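Local coordinates for cyclopropane-fatty-acyl-phospholipid synthase 1 (Mycobacterium tuberculosis, PDB 1KP9), which catalyses the transfer of a methylene group from S-adenosyl-L-methionine onto a double bond of an alpha mycolic acid, forming its distal cyclopropane ring, at residues 57-62 / 163-168; 73-78 / 100-105; 140-145 / 203-208; 199-204 / 267-272; 220-225 / 281-286. All coordinates share one frame; numbering follows the deposited sequence.

Interaction 1 of 5, residues 57-62 / 163-168. With ACY (acetic acid), chain C.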
# COMPACT_ATOMS: atom_id res chain seq x y z
N LEU A 57 3.83 -10.56 2.92
CA LEU A 57 3.44 -11.96 3.05
C LEU A 57 4.29 -12.78 4.01
O LEU A 57 3.77 -13.58 4.79
CB LEU A 57 3.48 -12.64 1.68
CG LEU A 57 2.47 -12.18 0.65
CD1 LEU A 57 2.72 -12.89 -0.69
CD2 LEU A 57 1.08 -12.48 1.16
N GLY A 58 5.61 -12.60 3.94
CA GLY A 58 6.50 -13.35 4.81
C GLY A 58 6.27 -13.08 6.29
O GLY A 58 6.92 -13.67 7.14
N LYS A 59 5.33 -12.18 6.60
CA LYS A 59 5.04 -11.83 7.98
C LYS A 59 3.73 -12.41 8.51
O LYS A 59 3.43 -12.30 9.70
CB LYS A 59 4.98 -10.30 8.13
CG LYS A 59 6.30 -9.58 7.92
CD LYS A 59 6.11 -8.07 8.02
CE LYS A 59 7.41 -7.29 7.84
NZ LYS A 59 7.15 -5.82 7.82
N LEU A 60 2.95 -13.04 7.64
CA LEU A 60 1.66 -13.60 8.04
C LEU A 60 1.68 -15.03 8.54
O LEU A 60 0.66 -15.53 9.00
CB LEU A 60 0.66 -13.50 6.88
CG LEU A 60 0.19 -12.12 6.41
CD1 LEU A 60 -0.85 -12.29 5.30
CD2 LEU A 60 -0.41 -11.36 7.57
N GLY A 61 2.83 -15.69 8.47
CA GLY A 61 2.88 -17.07 8.91
C GLY A 61 1.83 -17.90 8.17
O GLY A 61 1.05 -18.64 8.78
N LEU A 62 1.80 -17.75 6.84
CA LEU A 62 0.85 -18.47 6.00
C LEU A 62 1.18 -19.96 5.89
O LEU A 62 2.33 -20.33 5.66
CB LEU A 62 0.82 -17.87 4.60
CG LEU A 62 0.16 -16.50 4.42
CD1 LEU A 62 0.74 -15.83 3.19
CD2 LEU A 62 -1.35 -16.66 4.32
N VAL A 163 -3.70 -13.17 11.81
CA VAL A 163 -2.71 -12.12 11.67
C VAL A 163 -3.05 -11.27 10.45
O VAL A 163 -3.55 -11.78 9.45
CB VAL A 163 -1.29 -12.70 11.47
CG1 VAL A 163 -0.28 -11.58 11.27
CG2 VAL A 163 -0.91 -13.56 12.68
N MET A 164 -2.77 -9.98 10.55
CA MET A 164 -3.03 -9.07 9.44
C MET A 164 -1.88 -8.11 9.29
O MET A 164 -1.29 -7.65 10.27
CB MET A 164 -4.32 -8.27 9.67
CG MET A 164 -4.58 -7.22 8.60
SD MET A 164 -6.16 -6.36 8.77
CE MET A 164 -5.78 -5.26 10.19
N LEU A 165 -1.53 -7.82 8.05
CA LEU A 165 -0.46 -6.89 7.78
C LEU A 165 -1.04 -5.70 7.02
O LEU A 165 -1.74 -5.88 6.03
CB LEU A 165 0.63 -7.54 6.95
CG LEU A 165 1.79 -6.57 6.79
CD1 LEU A 165 2.74 -6.66 7.98
CD2 LEU A 165 2.50 -6.88 5.53
N LEU A 166 -0.74 -4.50 7.51
CA LEU A 166 -1.21 -3.27 6.88
C LEU A 166 -0.03 -2.42 6.45
O LEU A 166 0.75 -1.96 7.28
CB LEU A 166 -2.07 -2.47 7.86
CG LEU A 166 -3.19 -3.25 8.57
CD1 LEU A 166 -3.99 -2.30 9.44
CD2 LEU A 166 -4.09 -3.92 7.54
N HIS A 167 0.09 -2.25 5.14
CA HIS A 167 1.14 -1.46 4.54
C HIS A 167 0.48 -0.14 4.16
O HIS A 167 -0.35 -0.09 3.24
CB HIS A 167 1.66 -2.17 3.29
CG HIS A 167 2.68 -1.39 2.52
ND1 HIS A 167 3.99 -1.80 2.39
CD2 HIS A 167 2.56 -0.24 1.81
CE1 HIS A 167 4.64 -0.93 1.63
NE2 HIS A 167 3.80 0.02 1.27
N THR A 168 0.83 0.93 4.87
CA THR A 168 0.21 2.21 4.62
C THR A 168 1.16 3.37 4.81
O THR A 168 2.19 3.23 5.47
CB THR A 168 -1.00 2.44 5.57
OG1 THR A 168 -1.65 3.67 5.24
CG2 THR A 168 -0.54 2.49 7.02
C ACY C . 1.89 3.01 -0.24
O ACY C . 1.54 4.01 -1.09
OXT ACY C . 3.19 2.61 -0.16
CH3 ACY C . 0.85 2.34 0.60
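The branched end of Leu60 lies against strand 163-168, its CD2 fitting between two side chains that project from the same face of the strand. Leu60 CD2 is 3.7 Å from Val163 CG1 and 4.0 Å from Leu165 CB, and it also rests on the main chain between them, 3.7 Å from Leu165 N. Leu60 and Val163 point in opposite senses and overlap where CD2 meets CG1. CG of Leu60 stands anti to its carbonyl carbon (chi1 -67°), which brings the isobutyl end nearer the strand than its CB direction alone would.

Lys59 makes the second apolar contact with its aliphatic stem: CD packs at 3.7 Å from Leu165 CD1. Beyond CG the lysine chain is extended, and its ammonium NZ travels on to hydrogen-bond Gln226 and Gln282. A type I turn, Leu57 to Leu60, closed by Leu60 N to Leu57 O (3.0 Å), presents both side chains from the end of helix 45-57.

Farther along the strand, His167 NE2 donates to OXT of an acetic acid molecule, probably from the crystallisation liquor, at 3.0 Å and 143°; Gln282 holds ND1 of the same ring. The turn thus covers one face of the Rossmann-like methyltransferase sheet, where strand 163-171 runs between strands 132-136 and 278-286, while Met164 and Leu166 face helix 147-155.

Interaction 2 of 5, residues 73-78 / 100-105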
# COMPACT_ATOMS: atom_id res chain seq x y z
N CYS A 73 -6.55 -5.60 -3.78
CA CYS A 73 -5.67 -6.48 -4.54
C CYS A 73 -4.93 -5.84 -5.72
O CYS A 73 -3.94 -6.40 -6.20
CB CYS A 73 -6.45 -7.71 -5.01
SG CYS A 73 -7.71 -7.38 -6.26
N GLY A 74 -5.41 -4.70 -6.20
CA GLY A 74 -4.76 -4.04 -7.32
C GLY A 74 -4.76 -4.93 -8.55
O GLY A 74 -5.71 -5.66 -8.78
N TRP A 75 -3.69 -4.91 -9.33
CA TRP A 75 -3.66 -5.73 -10.53
C TRP A 75 -3.35 -7.20 -10.26
O TRP A 75 -3.00 -7.95 -11.16
CB TRP A 75 -2.69 -5.13 -11.54
CG TRP A 75 -3.15 -3.78 -11.96
CD1 TRP A 75 -2.76 -2.58 -11.43
CD2 TRP A 75 -4.13 -3.48 -12.95
NE1 TRP A 75 -3.44 -1.55 -12.04
CE2 TRP A 75 -4.30 -2.07 -12.97
CE3 TRP A 75 -4.90 -4.26 -13.83
CZ2 TRP A 75 -5.19 -1.43 -13.83
CZ3 TRP A 75 -5.79 -3.62 -14.69
CH2 TRP A 75 -5.93 -2.22 -14.68
N GLY A 76 -3.50 -7.58 -8.99
CA GLY A 76 -3.31 -8.96 -8.56
C GLY A 76 -1.95 -9.56 -8.27
O GLY A 76 -1.88 -10.74 -7.94
N ALA A 77 -0.88 -8.79 -8.35
CA ALA A 77 0.45 -9.36 -8.10
C ALA A 77 0.59 -10.07 -6.75
O ALA A 77 1.21 -11.13 -6.67
CB ALA A 77 1.51 -8.27 -8.21
N THR A 78 0.01 -9.48 -5.71
CA THR A 78 0.08 -10.03 -4.36
C THR A 78 -0.57 -11.39 -4.23
O THR A 78 0.02 -12.32 -3.68
CB THR A 78 -0.58 -9.06 -3.35
OG1 THR A 78 0.02 -7.76 -3.48
CG2 THR A 78 -0.38 -9.56 -1.92
N ALA A 100 -10.26 -5.87 -11.61
CA ALA A 100 -11.02 -7.09 -11.38
C ALA A 100 -11.03 -7.90 -12.66
O ALA A 100 -10.70 -9.08 -12.67
CB ALA A 100 -12.44 -6.77 -10.95
N ASN A 101 -11.43 -7.23 -13.74
CA ASN A 101 -11.47 -7.84 -15.06
C ASN A 101 -10.14 -8.58 -15.25
O ASN A 101 -10.11 -9.80 -15.43
CB ASN A 101 -11.60 -6.73 -16.11
CG ASN A 101 -11.63 -7.26 -17.52
OD1 ASN A 101 -12.62 -7.84 -17.96
ND2 ASN A 101 -10.53 -7.07 -18.25
N HIS A 102 -9.06 -7.82 -15.17
CA HIS A 102 -7.70 -8.34 -15.33
C HIS A 102 -7.40 -9.56 -14.49
O HIS A 102 -7.02 -10.60 -15.03
CB HIS A 102 -6.68 -7.26 -14.99
CG HIS A 102 -5.26 -7.70 -15.13
ND1 HIS A 102 -4.67 -7.95 -16.36
CD2 HIS A 102 -4.32 -7.98 -14.20
CE1 HIS A 102 -3.43 -8.36 -16.17
NE2 HIS A 102 -3.19 -8.39 -14.87
N VAL A 103 -7.57 -9.46 -13.18
CA VAL A 103 -7.28 -10.60 -12.34
C VAL A 103 -8.23 -11.76 -12.63
O VAL A 103 -7.81 -12.91 -12.62
CB VAL A 103 -7.30 -10.25 -10.83
CG1 VAL A 103 -6.82 -11.43 -10.03
CG2 VAL A 103 -6.40 -9.04 -10.55
N GLN A 104 -9.51 -11.46 -12.88
CA GLN A 104 -10.49 -12.51 -13.17
C GLN A 104 -10.04 -13.32 -14.39
O GLN A 104 -10.15 -14.55 -14.38
CB GLN A 104 -11.89 -11.91 -13.42
CG GLN A 104 -12.56 -11.33 -12.16
CD GLN A 104 -13.91 -10.65 -12.43
OE1 GLN A 104 -14.02 -9.77 -13.29
NE2 GLN A 104 -14.93 -11.06 -11.68
N GLN A 105 -9.52 -12.65 -15.42
CA GLN A 105 -9.04 -13.34 -16.62
C GLN A 105 -7.83 -14.20 -16.28
O GLN A 105 -7.72 -15.35 -16.71
CB GLN A 105 -8.64 -12.33 -17.71
CG GLN A 105 -9.81 -11.53 -18.30
CD GLN A 105 -9.42 -10.74 -19.56
OE1 GLN A 105 -9.03 -11.32 -20.57
NE2 GLN A 105 -9.53 -9.43 -19.49
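His102 leaves helix 97-107 toward the loop 73-76, and its CB already touches Trp75, 3.7 Å from CE3 and near the plane of the indole. The next atom, CG, is equally close to CE3. Beyond it, CD2 reaches past the indole to the main chain and sits 3.3 Å from Trp75 O, which lies at the imidazole edge; NE2 is a little farther from the same oxygen. With CG anti to the backbone N (chi1 180°), the imidazole is carried across the tryptophan. The side chains are set nearly perpendicular, forming an offset edge-to-face pair in which the six-membered ring of Trp75 turns its edge to the histidine face, with planes at 71°.

Cys73 to Gly76 form a type II' turn, and Gly76 takes the N-cap position of helix 77-86. This is the glycine-rich loop after the first strand of the Rossmann-like fold, and residues 73-76 probably bind S-adenosyl-L-methionine, as in related enzymes.

One helical position on, Val103 CG2 presses on the turn's main chain, 3.6 Å from both Trp75 C and Gly76 N and 3.9 Å from Gly74 O. The absence of a side chain at Gly76 allows this approach. Val103 also touches Met79 and Val118.

Interaction 3 of 5, residues 140-145 / 203-208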
# COMPACT_ATOMS: atom_id res chain seq x y z
N GLU A 140 -1.78 7.53 -4.25
CA GLU A 140 -2.75 8.62 -4.15
C GLU A 140 -4.11 8.32 -3.49
O GLU A 140 -4.98 9.19 -3.46
CB GLU A 140 -3.00 9.22 -5.53
CG GLU A 140 -1.80 9.93 -6.14
CD GLU A 140 -2.08 10.41 -7.54
OE1 GLU A 140 -2.24 9.54 -8.43
OE2 GLU A 140 -2.14 11.64 -7.76
N HIS A 141 -4.28 7.11 -2.97
CA HIS A 141 -5.54 6.72 -2.32
C HIS A 141 -5.44 6.90 -0.81
O HIS A 141 -5.13 5.96 -0.08
CB HIS A 141 -5.88 5.28 -2.68
CG HIS A 141 -5.97 5.04 -4.15
ND1 HIS A 141 -4.88 5.14 -4.99
CD2 HIS A 141 -7.04 4.76 -4.95
CE1 HIS A 141 -5.27 4.94 -6.24
NE2 HIS A 141 -6.57 4.71 -6.24
N PHE A 142 -5.70 8.12 -0.35
CA PHE A 142 -5.64 8.46 1.07
C PHE A 142 -7.04 8.68 1.59
O PHE A 142 -7.83 9.42 0.99
CB PHE A 142 -4.83 9.74 1.27
CG PHE A 142 -3.50 9.72 0.58
CD1 PHE A 142 -3.21 10.64 -0.42
CD2 PHE A 142 -2.56 8.74 0.90
CE1 PHE A 142 -2.00 10.58 -1.10
CE2 PHE A 142 -1.35 8.68 0.23
CZ PHE A 142 -1.06 9.60 -0.78
N GLY A 143 -7.35 8.04 2.71
CA GLY A 143 -8.67 8.17 3.31
C GLY A 143 -8.72 7.21 4.47
O GLY A 143 -9.53 6.27 4.49
N HIS A 144 -7.85 7.46 5.43
CA HIS A 144 -7.72 6.63 6.63
C HIS A 144 -8.54 7.21 7.79
O HIS A 144 -7.97 7.65 8.79
CB HIS A 144 -6.24 6.57 7.02
CG HIS A 144 -5.32 6.31 5.86
ND1 HIS A 144 -4.84 5.06 5.54
CD2 HIS A 144 -4.79 7.16 4.94
CE1 HIS A 144 -4.06 5.14 4.48
NE2 HIS A 144 -4.02 6.40 4.09
N GLU A 145 -9.86 7.18 7.65
CA GLU A 145 -10.76 7.72 8.67
C GLU A 145 -11.79 6.71 9.16
O GLU A 145 -12.75 7.06 9.85
CB GLU A 145 -11.46 8.96 8.12
CG GLU A 145 -10.53 10.17 8.01
CD GLU A 145 -11.09 11.27 7.13
OE1 GLU A 145 -11.09 11.10 5.89
OE2 GLU A 145 -11.51 12.32 7.67
N GLY A 203 -3.41 14.49 1.22
CA GLY A 203 -4.49 13.73 1.82
C GLY A 203 -4.24 13.53 3.31
O GLY A 203 -3.13 13.75 3.78
N ARG A 204 -5.28 13.12 4.04
CA ARG A 204 -5.16 12.89 5.48
C ARG A 204 -4.52 11.54 5.75
O ARG A 204 -5.02 10.51 5.32
CB ARG A 204 -6.54 12.96 6.14
CG ARG A 204 -7.16 14.35 6.14
CD ARG A 204 -8.46 14.37 6.94
NE ARG A 204 -8.25 14.02 8.35
CZ ARG A 204 -7.53 14.74 9.20
NH1 ARG A 204 -6.94 15.87 8.81
NH2 ARG A 204 -7.39 14.32 10.45
N LEU A 205 -3.40 11.56 6.48
CA LEU A 205 -2.65 10.35 6.80
C LEU A 205 -2.75 9.93 8.25
O LEU A 205 -2.81 10.77 9.15
CB LEU A 205 -1.17 10.56 6.47
CG LEU A 205 -0.81 10.88 5.02
CD1 LEU A 205 0.69 11.11 4.94
CD2 LEU A 205 -1.22 9.73 4.11
N PRO A 206 -2.77 8.62 8.50
CA PRO A 206 -2.85 8.14 9.88
C PRO A 206 -1.45 8.20 10.47
O PRO A 206 -0.46 8.12 9.74
CB PRO A 206 -3.34 6.71 9.70
CG PRO A 206 -2.64 6.28 8.45
CD PRO A 206 -2.82 7.49 7.55
N SER A 207 -1.37 8.38 11.79
CA SER A 207 -0.08 8.44 12.47
C SER A 207 0.17 7.05 13.04
O SER A 207 -0.76 6.28 13.23
CB SER A 207 -0.14 9.45 13.62
OG SER A 207 -1.09 9.04 14.59
N ILE A 208 1.44 6.73 13.31
CA ILE A 208 1.77 5.42 13.86
C ILE A 208 0.98 5.17 15.15
O ILE A 208 0.39 4.09 15.33
CB ILE A 208 3.28 5.30 14.14
CG1 ILE A 208 4.03 5.15 12.82
CG2 ILE A 208 3.56 4.10 15.04
CD1 ILE A 208 5.52 4.89 12.98
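Two irregular loops run past each other with their touching parts 51° apart, CA atoms coming to 5.4 Å at Phe142 and Gly203. In the Rossmann-like methyltransferase fold, residues 140-145 link strand 132-136 to helix 147-155, while residues 203-208 lead from helix 186-198 into helix 208-215.

Phe142 and Leu205 run alongside in the same sense, and Phe142 CD2 meets Leu205 CD2 at 3.6 Å. Gly203, with no side chain, lets Phe142 CB come close to its backbone, and Phe142 CD1 lies 4.0 Å from Gly203 CA. Pro201 and Tyr265 also touch Phe142, whose side chain is about 6 Å from that of Cys269, the probable active-site residue.

Pro206 CD lies over one face of the His144 imidazole in a CH-pi contact, 3.5 Å from the centroid and 24° off the ring normal. Arg204 O approaches the edge near His144 CD2 at 3.4 Å. ND1 is hydrogen-bonded to Tyr147 OH, which helps fix the rotation of the ring, whereas the buried NE2 has no partner in the model.

Nearer solvent, Arg204 bends at chi3 and crosses Glu145, their charged planes 56° apart; the salt bridge is long, with Glu145 OE2 3.7 Å from Arg204 NE.

Interaction 4 of 5, residues 199-204 / 267-272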
# COMPACT_ATOMS: atom_id res chain seq x y z
N ILE A 199 -1.00 19.42 -0.09
CA ILE A 199 -0.13 19.34 -1.27
C ILE A 199 0.57 17.99 -1.46
O ILE A 199 0.29 17.26 -2.41
CB ILE A 199 0.97 20.43 -1.18
CG1 ILE A 199 0.40 21.72 -0.57
CG2 ILE A 199 1.55 20.70 -2.54
CD1 ILE A 199 -0.43 22.58 -1.51
N PHE A 200 1.50 17.67 -0.56
CA PHE A 200 2.27 16.43 -0.64
C PHE A 200 2.11 15.57 0.60
O PHE A 200 2.60 15.92 1.68
CB PHE A 200 3.75 16.77 -0.82
CG PHE A 200 4.03 17.64 -1.99
CD1 PHE A 200 5.02 18.62 -1.92
CD2 PHE A 200 3.32 17.48 -3.18
CE1 PHE A 200 5.29 19.44 -3.01
CE2 PHE A 200 3.58 18.29 -4.27
CZ PHE A 200 4.57 19.27 -4.19
N PRO A 201 1.46 14.42 0.48
CA PRO A 201 0.85 13.85 -0.73
C PRO A 201 -0.48 14.50 -1.12
O PRO A 201 -0.96 14.32 -2.25
CB PRO A 201 0.67 12.38 -0.37
CG PRO A 201 1.61 12.16 0.79
CD PRO A 201 1.47 13.42 1.56
N GLY A 202 -1.09 15.22 -0.19
CA GLY A 202 -2.36 15.86 -0.47
C GLY A 202 -3.56 15.09 0.05
O GLY A 202 -4.61 15.05 -0.59
N GLY A 203 -3.41 14.49 1.22
CA GLY A 203 -4.49 13.73 1.82
C GLY A 203 -4.24 13.53 3.31
O GLY A 203 -3.13 13.75 3.78
N ARG A 204 -5.28 13.12 4.04
CA ARG A 204 -5.16 12.89 5.48
C ARG A 204 -4.52 11.54 5.75
O ARG A 204 -5.02 10.51 5.32
CB ARG A 204 -6.54 12.96 6.14
CG ARG A 204 -7.16 14.35 6.14
CD ARG A 204 -8.46 14.37 6.94
NE ARG A 204 -8.25 14.02 8.35
CZ ARG A 204 -7.53 14.74 9.20
NH1 ARG A 204 -6.94 15.87 8.81
NH2 ARG A 204 -7.39 14.32 10.45
N THR A 267 7.95 14.51 -7.43
CA THR A 267 9.15 15.14 -6.89
C THR A 267 8.90 15.65 -5.47
O THR A 267 9.68 15.38 -4.54
CB THR A 267 9.56 16.33 -7.77
OG1 THR A 267 10.00 15.85 -9.05
CG2 THR A 267 10.67 17.14 -7.10
N GLY A 268 7.81 16.39 -5.31
CA GLY A 268 7.46 16.93 -4.01
C GLY A 268 7.24 15.87 -2.95
O GLY A 268 7.75 16.00 -1.83
N CYS A 269 6.49 14.83 -3.29
CA CYS A 269 6.22 13.75 -2.35
C CYS A 269 7.49 13.03 -1.92
O CYS A 269 7.62 12.60 -0.77
CB CYS A 269 5.23 12.74 -2.95
SG CYS A 269 3.50 13.30 -2.92
N ALA A 270 8.44 12.89 -2.84
CA ALA A 270 9.71 12.23 -2.54
C ALA A 270 10.46 13.00 -1.46
O ALA A 270 11.13 12.42 -0.60
CB ALA A 270 10.56 12.14 -3.80
N GLU A 271 10.33 14.33 -1.50
CA GLU A 271 10.99 15.20 -0.53
C GLU A 271 10.34 15.09 0.84
O GLU A 271 11.03 15.04 1.86
CB GLU A 271 10.94 16.65 -1.01
CG GLU A 271 12.18 17.45 -0.65
CD GLU A 271 13.42 16.97 -1.38
OE1 GLU A 271 13.79 15.78 -1.22
OE2 GLU A 271 14.03 17.77 -2.11
N MET A 272 9.01 15.06 0.88
CA MET A 272 8.31 14.94 2.15
C MET A 272 8.82 13.73 2.93
O MET A 272 8.85 13.75 4.16
CB MET A 272 6.79 14.84 1.93
CG MET A 272 6.07 16.18 1.70
SD MET A 272 6.29 17.40 3.04
CE MET A 272 7.62 18.36 2.35
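Phe200 lies flat against helix 256-274, and its ring supplies the aromatic contacts. Gly268 CA sits over one face, 3.6 Å from the centroid and 18° off the normal, a CH-pi contact made possible by the lack of a side chain at this helical position. Cys269 N lies over the same face, toward the rim. On the opposite face, CG2 of the preceding Ile199 sits above the ring centre, so the phenyl group is sandwiched between its own chain and the helix. A looser sulfur-aromatic contact comes in obliquely, with Cys269 SG 5.2 Å from the Phe200 centroid.

Apolar contacts continue at the base of the phenylalanine and on the next residue. Phe200 CB touches Met272 CG at 3.5 Å, the methionine chain bending at chi2 and chi3 as it passes. Pro201, after a cis peptide bond, brings CA to 3.5 Å and CB to 3.9 Å from Cys269 SG. The sulfur reaches this proline with SG anti to the carbonyl carbon (chi1 -78°), and Phe139 and Leu236 also touch the cysteine.

One polar bond comes from outside the two segments: Tyr265 OH is hydrogen-bonded to Pro201 O, tying the loop to the same helix. Cys269 is the probable active-site residue by comparison with related enzymes, so loop 199-204 packs along one side of the catalytic region of this CFA/CMAS-family methyltransferase.

Interaction 5 of 5, residues 220-225 / 281-286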
# COMPACT_ATOMS: atom_id res chain seq x y z
N PHE A 220 -6.57 -6.39 18.56
CA PHE A 220 -5.28 -6.60 17.92
C PHE A 220 -4.09 -6.11 18.72
O PHE A 220 -4.24 -5.35 19.67
CB PHE A 220 -5.25 -5.93 16.54
CG PHE A 220 -5.92 -6.74 15.46
CD1 PHE A 220 -7.29 -6.66 15.26
CD2 PHE A 220 -5.17 -7.61 14.68
CE1 PHE A 220 -7.91 -7.43 14.28
CE2 PHE A 220 -5.78 -8.38 13.70
CZ PHE A 220 -7.15 -8.29 13.50
N THR A 221 -2.91 -6.56 18.32
CA THR A 221 -1.68 -6.18 19.00
C THR A 221 -0.56 -5.99 17.97
O THR A 221 -0.03 -6.97 17.42
CB THR A 221 -1.27 -7.25 20.04
OG1 THR A 221 -2.42 -7.65 20.80
CG2 THR A 221 -0.21 -6.68 20.98
N VAL A 222 -0.20 -4.74 17.72
CA VAL A 222 0.84 -4.41 16.76
C VAL A 222 2.20 -4.97 17.17
O VAL A 222 2.92 -4.39 17.98
CB VAL A 222 0.94 -2.87 16.58
CG1 VAL A 222 1.98 -2.52 15.52
CG2 VAL A 222 -0.42 -2.31 16.20
N THR A 223 2.55 -6.11 16.59
CA THR A 223 3.81 -6.79 16.87
C THR A 223 5.04 -6.09 16.31
O THR A 223 6.11 -6.11 16.93
CB THR A 223 3.76 -8.23 16.32
OG1 THR A 223 2.98 -9.05 17.20
CG2 THR A 223 5.16 -8.81 16.16
N ARG A 224 4.91 -5.47 15.15
CA ARG A 224 6.04 -4.77 14.54
C ARG A 224 5.58 -3.61 13.67
O ARG A 224 4.47 -3.60 13.15
CB ARG A 224 6.88 -5.73 13.69
CG ARG A 224 8.10 -5.08 13.05
CD ARG A 224 8.87 -6.04 12.15
NE ARG A 224 10.02 -5.38 11.52
CZ ARG A 224 10.73 -5.90 10.52
NH1 ARG A 224 10.41 -7.09 10.02
NH2 ARG A 224 11.75 -5.23 10.01
N VAL A 225 6.46 -2.63 13.52
CA VAL A 225 6.17 -1.48 12.69
C VAL A 225 7.40 -1.26 11.85
O VAL A 225 8.37 -0.67 12.32
CB VAL A 225 5.91 -0.21 13.53
CG1 VAL A 225 5.61 0.95 12.62
CG2 VAL A 225 4.77 -0.45 14.50
N ASN A 281 4.67 2.65 6.60
CA ASN A 281 4.93 1.52 7.47
C ASN A 281 4.08 0.29 7.24
O ASN A 281 2.94 0.37 6.77
CB ASN A 281 4.77 1.96 8.94
CG ASN A 281 5.82 2.98 9.35
OD1 ASN A 281 6.93 2.62 9.74
ND2 ASN A 281 5.48 4.26 9.24
N GLN A 282 4.67 -0.86 7.56
CA GLN A 282 3.97 -2.13 7.46
C GLN A 282 3.71 -2.45 8.93
O GLN A 282 4.65 -2.52 9.72
CB GLN A 282 4.85 -3.20 6.84
CG GLN A 282 5.34 -2.86 5.44
CD GLN A 282 5.62 -4.11 4.61
OE1 GLN A 282 6.26 -5.05 5.08
NE2 GLN A 282 5.12 -4.13 3.38
N PHE A 283 2.45 -2.63 9.29
CA PHE A 283 2.08 -2.93 10.67
C PHE A 283 1.64 -4.36 10.87
O PHE A 283 0.51 -4.71 10.52
CB PHE A 283 0.95 -2.01 11.14
CG PHE A 283 1.28 -0.54 11.10
CD1 PHE A 283 0.61 0.31 10.22
CD2 PHE A 283 2.23 0.01 11.95
CE1 PHE A 283 0.89 1.67 10.19
CE2 PHE A 283 2.51 1.37 11.93
CZ PHE A 283 1.84 2.20 11.05
N THR A 284 2.51 -5.21 11.42
CA THR A 284 2.10 -6.59 11.68
C THR A 284 1.15 -6.54 12.86
O THR A 284 1.55 -6.26 13.98
CB THR A 284 3.27 -7.50 12.07
OG1 THR A 284 4.30 -7.43 11.08
CG2 THR A 284 2.79 -8.93 12.18
N CYS A 285 -0.13 -6.80 12.59
CA CYS A 285 -1.15 -6.77 13.63
C CYS A 285 -1.51 -8.18 14.05
O CYS A 285 -2.42 -8.79 13.49
CB CYS A 285 -2.38 -6.05 13.09
SG CYS A 285 -2.02 -4.38 12.45
N GLN A 286 -0.80 -8.71 15.04
CA GLN A 286 -1.04 -10.06 15.53
C GLN A 286 -2.08 -10.01 16.65
O GLN A 286 -1.91 -9.25 17.61
CB GLN A 286 0.28 -10.65 16.06
CG GLN A 286 0.40 -12.17 15.96
CD GLN A 286 -0.82 -12.90 16.51
OE1 GLN A 286 -1.90 -12.87 15.92
NE2 GLN A 286 -0.64 -13.56 17.64
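Val225 packs against the CD2-CE2 edge of the Phe283 ring, the two side chains running alongside. Val225 CG1, anti to the backbone N, comes to 3.2 Å from Phe283 CE2, a tight approach oblique to the ring. Val225 CG2 lies near the ring plane, at its edge, 3.6 Å from Phe283 CD2. Phe283 has CG anti to its carbonyl carbon (chi1 -60°), which swings the ring toward the valine. Val222 CG1 reaches the same phenyl more distantly.

Phe220, just ahead of the strand, lays its CD2 corner 3.6 Å from Cys285 CB, with Cys285 O near the ring plane at its edge. Thr221, Arg224, Thr284 and Gln286 project from the other face of the sheet, where the extended Arg224 leads its guanidinium away. Thr223 OG1 lies 3.3 Å from Gln286 CB.

The strands are antiparallel but strongly twisted, 140° between their directions, and the pairing is irregular. Thr223 N donates to Thr284 O at 2.8 Å, and Thr284 N to Arg224 O at 3.1 Å; the Thr221-Gln286 bonds are weak. Strand 221-227 is the outermost strand of the sheet in this chain; 278-286, the reversed strand characteristic of class I methyltransferase sheets, is inserted between it and 163-171, antiparallel to both. Helix 208-215 covers Val222 and Phe283, helix 147-155 covers Phe220 and Cys285, and Lys59 touches Arg224 and Thr284 from the other face.

Overall arrangement
From the N terminus, the chain first opens interaction 1 at 57-62, then makes the short-range interaction 2, whose 73-78 and 100-105 both fall before interaction 1 closes at 163-168. Interaction 3 starts at 140-145, within that span, and closes at 203-208, so the two cross; Thr168 meets His144 there. Gly203 and Arg204 are shared with interaction 4, which runs on to helix 256-274. Interaction 5 opens at 220-225 and closes at 281-286, crossing interaction 4. Interactions 1 and 5 meet through adjoining strands 163-171 and 278-286, while interaction 2 lies at the cofactor-loop side of the sheet and interactions 3 and 4 lead toward the probable active-site helix.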